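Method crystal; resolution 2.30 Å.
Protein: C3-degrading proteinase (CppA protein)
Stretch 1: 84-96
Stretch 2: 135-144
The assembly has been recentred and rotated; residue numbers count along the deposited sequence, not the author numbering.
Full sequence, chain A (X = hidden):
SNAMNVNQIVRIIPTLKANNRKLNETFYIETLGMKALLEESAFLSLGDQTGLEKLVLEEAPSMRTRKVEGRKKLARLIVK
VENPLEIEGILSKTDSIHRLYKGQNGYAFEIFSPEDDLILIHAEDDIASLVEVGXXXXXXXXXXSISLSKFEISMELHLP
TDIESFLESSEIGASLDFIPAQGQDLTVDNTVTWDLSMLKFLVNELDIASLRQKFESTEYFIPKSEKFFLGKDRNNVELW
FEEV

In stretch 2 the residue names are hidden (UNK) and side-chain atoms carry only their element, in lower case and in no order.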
ATOM      1  N   PRO A  84      17.249  -9.852  -3.382  1.00 29.12           N
ATOM      2  CA  PRO A  84      16.432 -10.974  -2.889  1.00 30.08           C
ATOM      3  C   PRO A  84      16.934 -11.554  -1.550  1.00 30.44           C
ATOM      4  O   PRO A  84      16.144 -12.061  -0.749  1.00 30.23           O
ATOM      5  CB  PRO A  84      16.516 -12.027  -4.021  1.00 29.73           C
ATOM      6  CG  PRO A  84      17.201 -11.336  -5.167  1.00 29.97           C
ATOM      7  CD  PRO A  84      18.002 -10.204  -4.596  1.00 28.98           C
ATOM      8  N   LEU A  85      18.232 -11.459  -1.300  1.00 30.87           N
ATOM      9  CA  LEU A  85      18.768 -11.925  -0.025  1.00 31.19           C
ATOM     10  C   LEU A  85      18.246 -11.117   1.157  1.00 31.30           C
ATOM     11  O   LEU A  85      18.390 -11.532   2.294  1.00 30.83           O
ATOM     12  CB  LEU A  85      20.299 -11.926  -0.042  1.00 31.59           C
ATOM     13  CG  LEU A  85      20.927 -12.761  -1.155  1.00 31.20           C
ATOM     14  CD1 LEU A  85      22.431 -12.706  -0.985  1.00 28.52           C
ATOM     15  CD2 LEU A  85      20.363 -14.200  -1.155  1.00 31.48           C
ATOM     16  N   GLU A  86      17.622  -9.975   0.903  1.00 32.41           N
ATOM     17  CA  GLU A  86      16.983  -9.254   1.990  1.00 32.76           C
ATOM     18  C   GLU A  86      15.689  -9.935   2.398  1.00 32.73           C
ATOM     19  O   GLU A  86      15.371  -9.883   3.583  1.00 33.46           O
ATOM     20  CB  GLU A  86      16.781  -7.773   1.677  1.00 32.84           C
ATOM     21  CG  GLU A  86      18.077  -7.059   1.460  1.00 32.75           C
ATOM     22  CD  GLU A  86      17.892  -5.655   0.933  1.00 32.88           C
ATOM     23  OE1 GLU A  86      16.739  -5.153   0.860  1.00 29.77           O
ATOM     24  OE2 GLU A  86      18.933  -5.043   0.587  1.00 33.31           O
ATOM     25  N   ILE A  87      14.960 -10.570   1.468  1.00 32.81           N
ATOM     26  CA  ILE A  87      13.751 -11.360   1.846  1.00 33.15           C
ATOM     27  C   ILE A  87      14.096 -12.576   2.741  1.00 33.78           C
ATOM     28  O   ILE A  87      13.364 -12.922   3.679  1.00 33.03           O
ATOM     29  CB  ILE A  87      12.937 -11.852   0.605  1.00 33.25           C
ATOM     30  CG1 ILE A  87      12.308 -10.651  -0.125  1.00 33.27           C
ATOM     31  CG2 ILE A  87      11.816 -12.894   1.010  1.00 32.31           C
ATOM     32  CD1 ILE A  87      11.809 -10.978  -1.494  1.00 32.02           C
ATOM     33  N   GLU A  88      15.229 -13.209   2.443  1.00 34.46           N
ATOM     34  CA  GLU A  88      15.706 -14.352   3.198  1.00 35.09           C
ATOM     35  C   GLU A  88      16.193 -13.918   4.577  1.00 34.83           C
ATOM     36  O   GLU A  88      16.145 -14.706   5.523  1.00 35.14           O
ATOM     37  CB  GLU A  88      16.818 -15.085   2.427  1.00 35.22           C
ATOM     38  CG  GLU A  88      16.412 -15.485   0.982  1.00 36.22           C
ATOM     39  CD  GLU A  88      17.355 -16.500   0.305  1.00 37.62           C
ATOM     40  OE1 GLU A  88      18.490 -16.781   0.805  1.00 39.82           O
ATOM     41  OE2 GLU A  88      16.944 -17.015  -0.764  1.00 41.17           O
ATOM     42  N   GLY A  89      16.677 -12.680   4.678  1.00 34.57           N
ATOM     43  CA  GLY A  89      17.066 -12.104   5.957  1.00 34.68           C
ATOM     44  C   GLY A  89      15.857 -11.943   6.866  1.00 34.83           C
ATOM     45  O   GLY A  89      15.884 -12.338   8.046  1.00 34.73           O
ATOM     46  N   ILE A  90      14.805 -11.352   6.304  1.00 35.01           N
ATOM     47  CA  ILE A  90      13.517 -11.208   6.983  1.00 35.54           C
ATOM     48  C   ILE A  90      12.992 -12.561   7.478  1.00 35.53           C
ATOM     49  O   ILE A  90      12.628 -12.690   8.645  1.00 35.31           O
ATOM     50  CB  ILE A  90      12.430 -10.541   6.064  1.00 36.13           C
ATOM     51  CG1 ILE A  90      12.805  -9.112   5.673  1.00 36.28           C
ATOM     52  CG2 ILE A  90      11.049 -10.502   6.738  1.00 35.02           C
ATOM     53  CD1 ILE A  90      11.900  -8.659   4.462  1.00 36.27           C
ATOM     54  N   LEU A  91      12.973 -13.574   6.608  1.00 35.88           N
ATOM     55  CA  LEU A  91      12.433 -14.897   6.981  1.00 35.34           C
ATOM     56  C   LEU A  91      13.280 -15.592   8.069  1.00 35.55           C
ATOM     57  O   LEU A  91      12.740 -16.265   8.955  1.00 34.94           O
ATOM     58  CB  LEU A  91      12.278 -15.759   5.733  1.00 35.13           C
ATOM     59  CG  LEU A  91      11.126 -15.309   4.825  1.00 35.17           C
ATOM     60  CD1 LEU A  91      11.276 -15.899   3.421  1.00 34.53           C
ATOM     61  CD2 LEU A  91       9.731 -15.626   5.441  1.00 34.53           C
ATOM     62  N   SER A  92      14.602 -15.368   8.037  1.00 35.76           N
ATOM     63  CA  SER A  92      15.500 -15.874   9.080  1.00 35.61           C
ATOM     64  C   SER A  92      15.108 -15.369  10.470  1.00 35.71           C
ATOM     65  O   SER A  92      15.510 -15.960  11.473  1.00 35.83           O
ATOM     66  CB  SER A  92      16.977 -15.525   8.789  1.00 35.48           C
ATOM     67  OG  SER A  92      17.250 -14.164   9.039  1.00 34.88           O
ATOM     68  N   LYS A  93      14.320 -14.298  10.535  1.00 35.68           N
ATOM     69  CA  LYS A  93      13.977 -13.669  11.811  1.00 36.12           C
ATOM     70  C   LYS A  93      12.518 -13.822  12.269  1.00 35.97           C
ATOM     71  O   LYS A  93      12.231 -13.623  13.446  1.00 35.35           O
ATOM     72  CB  LYS A  93      14.361 -12.172  11.777  1.00 36.37           C
ATOM     73  CG  LYS A  93      15.858 -11.908  11.702  1.00 36.14           C
ATOM     74  CD  LYS A  93      16.560 -12.135  13.052  1.00 37.01           C
ATOM     75  CE  LYS A  93      18.096 -12.158  12.920  1.00 36.84           C
ATOM     76  NZ  LYS A  93      18.656 -13.410  12.258  1.00 36.06           N
ATOM     77  N   THR A  94      11.606 -14.180  11.365  1.00 36.55           N
ATOM     78  CA  THR A  94      10.173 -14.235  11.702  1.00 37.00           C
ATOM     79  C   THR A  94       9.642 -15.659  11.758  1.00 37.86           C
ATOM     80  O   THR A  94       9.894 -16.481  10.857  1.00 38.20           O
ATOM     81  CB  THR A  94       9.281 -13.500  10.669  1.00 37.00           C
ATOM     82  OG1 THR A  94      10.023 -12.458  10.047  1.00 37.45           O
ATOM     83  CG2 THR A  94       8.032 -12.926  11.340  1.00 36.30           C
ATOM     84  N   ASP A  95       8.849 -15.930  12.789  1.00 38.33           N
ATOM     85  CA  ASP A  95       8.171 -17.218  12.904  1.00 38.70           C
ATOM     86  C   ASP A  95       6.842 -17.283  12.115  1.00 38.55           C
ATOM     87  O   ASP A  95       6.394 -18.380  11.801  1.00 39.17           O
ATOM     88  CB  ASP A  95       7.972 -17.577  14.398  1.00 38.75           C
ATOM     89  CG  ASP A  95       9.312 -17.691  15.161  1.00 40.17           C
ATOM     90  OD1 ASP A  95      10.324 -18.004  14.501  1.00 42.18           O
ATOM     91  OD2 ASP A  95       9.377 -17.467  16.402  1.00 40.72           O
ATOM     92  N   SER A  96       6.257 -16.140  11.733  1.00 38.48           N
ATOM     93  CA  SER A  96       4.785 -16.066  11.492  1.00 38.03           C
ATOM     94  C   SER A  96       4.239 -15.765  10.091  1.00 37.68           C
ATOM     95  O   SER A  96       3.130 -15.190   9.946  1.00 38.27           O
ATOM     96  CB  SER A  96       4.169 -15.039  12.458  1.00 38.73           C
ATOM     97  OG  SER A  96       2.795 -15.337  12.688  1.00 39.30           O
ATOM     98  N   UNK A 135       6.944 -27.279   2.328  1.00 44.16           N
ATOM     99  CA  UNK A 135       7.769 -27.469   3.508  1.00 44.33           C
ATOM    100  C   UNK A 135       8.734 -26.293   3.680  1.00 44.42           C
ATOM    101  O   UNK A 135       9.629 -26.089   2.858  1.00 44.19           O
ATOM    102  o   UNK A 135       7.624 -32.171   2.289  1.00 44.60           O
ATOM    103  o   UNK A 135       9.544 -31.217   2.796  1.00 44.36           O
ATOM    104  c   UNK A 135       8.513 -28.790   3.401  1.00 44.25           C
ATOM    105  c   UNK A 135       7.579 -29.987   3.246  1.00 44.18           C
ATOM    106  c   UNK A 135       8.298 -31.213   2.739  1.00 44.32           C
ATOM    107  N   UNK A 136       8.531 -25.516   4.745  1.00 44.69           N
ATOM    108  CA  UNK A 136       9.346 -24.321   5.006  1.00 44.89           C
ATOM    109  C   UNK A 136      10.805 -24.753   5.218  1.00 44.83           C
ATOM    110  O   UNK A 136      11.053 -25.729   5.935  1.00 44.93           O
ATOM    111  n   UNK A 136       8.681 -19.394   9.184  1.00 44.73           N
ATOM    112  c   UNK A 136       9.210 -22.066   6.333  1.00 45.26           C
ATOM    113  c   UNK A 136       9.201 -19.987   7.901  1.00 45.61           C
ATOM    114  c   UNK A 136       8.554 -21.354   7.562  1.00 45.54           C
ATOM    115  c   UNK A 136       8.813 -23.559   6.240  1.00 45.04           C
ATOM    116  N   UNK A 137      11.765 -24.086   4.543  1.00 44.46           N
ATOM    117  CA  UNK A 137      13.161 -24.301   4.890  1.00 44.51           C
ATOM    118  C   UNK A 137      13.617 -23.419   6.043  1.00 44.63           C
ATOM    119  O   UNK A 137      12.855 -22.587   6.548  1.00 44.49           O
ATOM    120  c   UNK A 137      13.918 -23.927   3.611  1.00 44.38           C
ATOM    121  c   UNK A 137      11.628 -23.161   3.412  1.00 44.38           C
ATOM    122  c   UNK A 137      13.003 -23.121   2.810  1.00 44.28           C
ATOM    123  N   UNK A 138      14.858 -23.635   6.458  1.00 44.78           N
ATOM    124  CA  UNK A 138      15.534 -22.782   7.420  1.00 44.80           C
ATOM    125  C   UNK A 138      16.365 -21.809   6.603  1.00 44.60           C
ATOM    126  O   UNK A 138      16.969 -22.199   5.599  1.00 44.22           O
ATOM    127  c   UNK A 138      16.679 -25.676   9.804  1.00 45.57           C
ATOM    128  o   UNK A 138      17.833 -25.248  10.011  1.00 48.14           O
ATOM    129  c   UNK A 138      16.430 -23.613   8.344  1.00 44.92           C
ATOM    130  o   UNK A 138      16.287 -26.789  10.226  1.00 46.19           O
ATOM    131  c   UNK A 138      15.726 -24.801   9.017  1.00 45.10           C
ATOM    132  N   UNK A 139      16.378 -20.545   7.026  1.00 44.69           N
ATOM    133  CA  UNK A 139      17.049 -19.471   6.285  1.00 44.68           C
ATOM    134  C   UNK A 139      18.251 -18.899   7.046  1.00 44.61           C
ATOM    135  O   UNK A 139      18.137 -18.520   8.215  1.00 44.52           O
ATOM    136  c   UNK A 139      13.725 -19.167   5.357  1.00 45.16           C
ATOM    137  c   UNK A 139      14.331 -19.166   2.649  1.00 44.21           C
ATOM    138  c   UNK A 139      15.286 -18.780   3.577  1.00 43.83           C
ATOM    139  c   UNK A 139      16.048 -18.359   5.945  1.00 44.74           C
ATOM    140  c   UNK A 139      13.058 -19.544   3.077  1.00 44.91           C
ATOM    141  c   UNK A 139      14.997 -18.774   4.939  1.00 44.79           C
ATOM    142  c   UNK A 139      12.755 -19.549   4.434  1.00 44.91           C
ATOM    143  N   UNK A 140      19.403 -18.859   6.373  1.00 44.53           N
ATOM    144  CA  UNK A 140      20.618 -18.267   6.933  1.00 44.56           C
ATOM    145  C   UNK A 140      20.811 -16.890   6.348  1.00 44.30           C
ATOM    146  O   UNK A 140      20.107 -16.488   5.416  1.00 44.43           O
ATOM    147  c   UNK A 140      21.997 -20.286   7.686  1.00 44.75           C
ATOM    148  c   UNK A 140      22.830 -21.432   7.168  1.00 45.27           C
ATOM    149  c   UNK A 140      21.845 -19.151   6.667  1.00 44.80           C
ATOM    150  n   UNK A 140      24.141 -21.208   7.027  1.00 45.34           N
ATOM    151  o   UNK A 140      22.305 -22.510   6.888  1.00 47.06           O
ATOM    152  N   UNK A 141      21.747 -16.144   6.915  1.00 43.96           N
ATOM    153  CA  UNK A 141      21.943 -14.756   6.503  1.00 43.16           C
ATOM    154  C   UNK A 141      23.332 -14.261   6.918  1.00 42.85           C
ATOM    155  O   UNK A 141      23.703 -14.323   8.093  1.00 42.17           O
ATOM    156  c   UNK A 141      20.775 -13.831   7.025  1.00 43.07           C
ATOM    157  o   UNK A 141      20.834 -12.552   6.388  1.00 42.07           O
ATOM    158  c   UNK A 141      20.811 -13.654   8.537  1.00 43.70           C
ATOM    159  N   UNK A 142      24.102 -13.815   5.923  1.00 42.73           N
ATOM    160  CA  UNK A 142      25.354 -13.085   6.151  1.00 42.56           C
ATOM    161  C   UNK A 142      25.113 -11.564   6.209  1.00 42.15           C
ATOM    162  O   UNK A 142      26.055 -10.806   6.354  1.00 41.97           O
ATOM    163  c   UNK A 142      26.866 -14.855   5.093  1.00 42.33           C
ATOM    164  o   UNK A 142      28.079 -15.077   4.897  1.00 41.25           O
ATOM    165  o   UNK A 142      26.045 -15.775   5.301  1.00 43.01           O
ATOM    166  c   UNK A 142      26.379 -13.405   5.054  1.00 42.56           C
ATOM    167  N   UNK A 143      23.859 -11.126   6.107  1.00 42.06           N
ATOM    168  CA  UNK A 143      23.523  -9.688   6.201  1.00 42.34           C
ATOM    169  C   UNK A 143      23.512  -9.199   7.672  1.00 42.21           C
ATOM    170  O   UNK A 143      23.138  -9.947   8.582  1.00 42.67           O
ATOM    171  c   UNK A 143      22.176  -9.373   5.520  1.00 42.63           C
ATOM    172  c   UNK A 143      22.099  -9.027   4.019  1.00 43.33           C
ATOM    173  c   UNK A 143      20.630  -8.808   3.605  1.00 42.77           C
ATOM    174  c   UNK A 143      22.909  -7.782   3.688  1.00 43.85           C
ATOM    175  N   UNK A 144      23.943  -7.951   7.883  1.00 41.71           N
ATOM    176  CA  UNK A 144      24.072  -7.350   9.226  1.00 41.39           C
ATOM    177  C   UNK A 144      22.830  -6.545   9.666  1.00 40.97           C
ATOM    178  O   UNK A 144      22.796  -6.021  10.786  1.00 40.63           O
ATOM    179  c   UNK A 144      25.345  -6.459   9.300  1.00 41.19           C
TER

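Position 135 carries five side-chain atoms, three carbons in a row with two oxygens on the third. This is a carboxylate on a two-methylene arm, so the residue is glutamate, E135. Its side chain is out of reach of stretch 1, and the residue is exposed, which suits a charge.

At position 136 four carbons run in a row and end in a nitrogen, which defines lysine, K136. Its chain is fully extended, all four chi angles t, and this reach brings NZ to 3.6 Å from the backbone O of T94 and 3.6 Å from the backbone O of D95. Neither pair is a hydrogen bond, but a positive amino group is well placed beside two carbonyl oxygens.

Position 137 has three carbons that close a ring onto the backbone nitrogen, and it is therefore proline, P137. It does not touch stretch 1; the ring restricts phi, here -85°, in a segment without regular structure.

Position 138 again shows three carbons, the third carrying two oxygens, which makes it glutamate, E138. Its CA-to-CB bond points away from stretch 1, and the residue is exposed, a fitting place for a carboxylate.

Position 139 has one carbon followed by a ring of six carbons with no further atom, hence phenylalanine, F139, and not tyrosine. The CB of L91 lies 3.7 Å from CD2 of F139 and 4.2 Å from the ring centroid, 30° off the normal, an off-centre CH-pi contact, with CD1 of L91 over one face. CB of F139 is 3.7 Å from the O of E88. An aromatic ring suits this place because its flat surface can pack against a leucine.

Position 140 holds three carbons, the third bearing one oxygen and one nitrogen: an amide, so glutamine, Q140. Its CA-to-CB bond points away from stretch 1, and the residue is exposed, which suits a polar amide.

Position 141 has one carbon carrying an oxygen and a second carbon, the beta-branched pattern of threonine, T141. This small, branched side chain presents its OG1 to the CA of G89 at 3.8 Å and its CG2 to the OG of S92 at 3.6 Å.

Position 142 has two carbons, the second with two oxygens, and is aspartate, D142, exposed and out of reach of the helix.

Position 143 has four carbons forked at the second, giving leucine, L143. The apolar side chain points toward stretch 1, and its methyl CD1 lies 3.8 Å from both the O of L85 and the aliphatic CG of E86, a contact that needs no polar partner. Its backbone N makes a weak hydrogen bond to OG1 of T141 (3.4 Å).

Position 144 has a single carbon, so alanine, A144, out of reach of stretch 1.

No hydrogen bond crosses between the stretches. The contact buries 506 Å² and rests on packing: F139 has the largest share, with T141 and L143 farther along and K136 near T94 and D95. S92 spends its hydroxyl on the O of G89, 2.5 Å from OG, while its CB packs 3.3 Å from the O of F139.

Stretch 2 135-144: EKPEFQTDLA
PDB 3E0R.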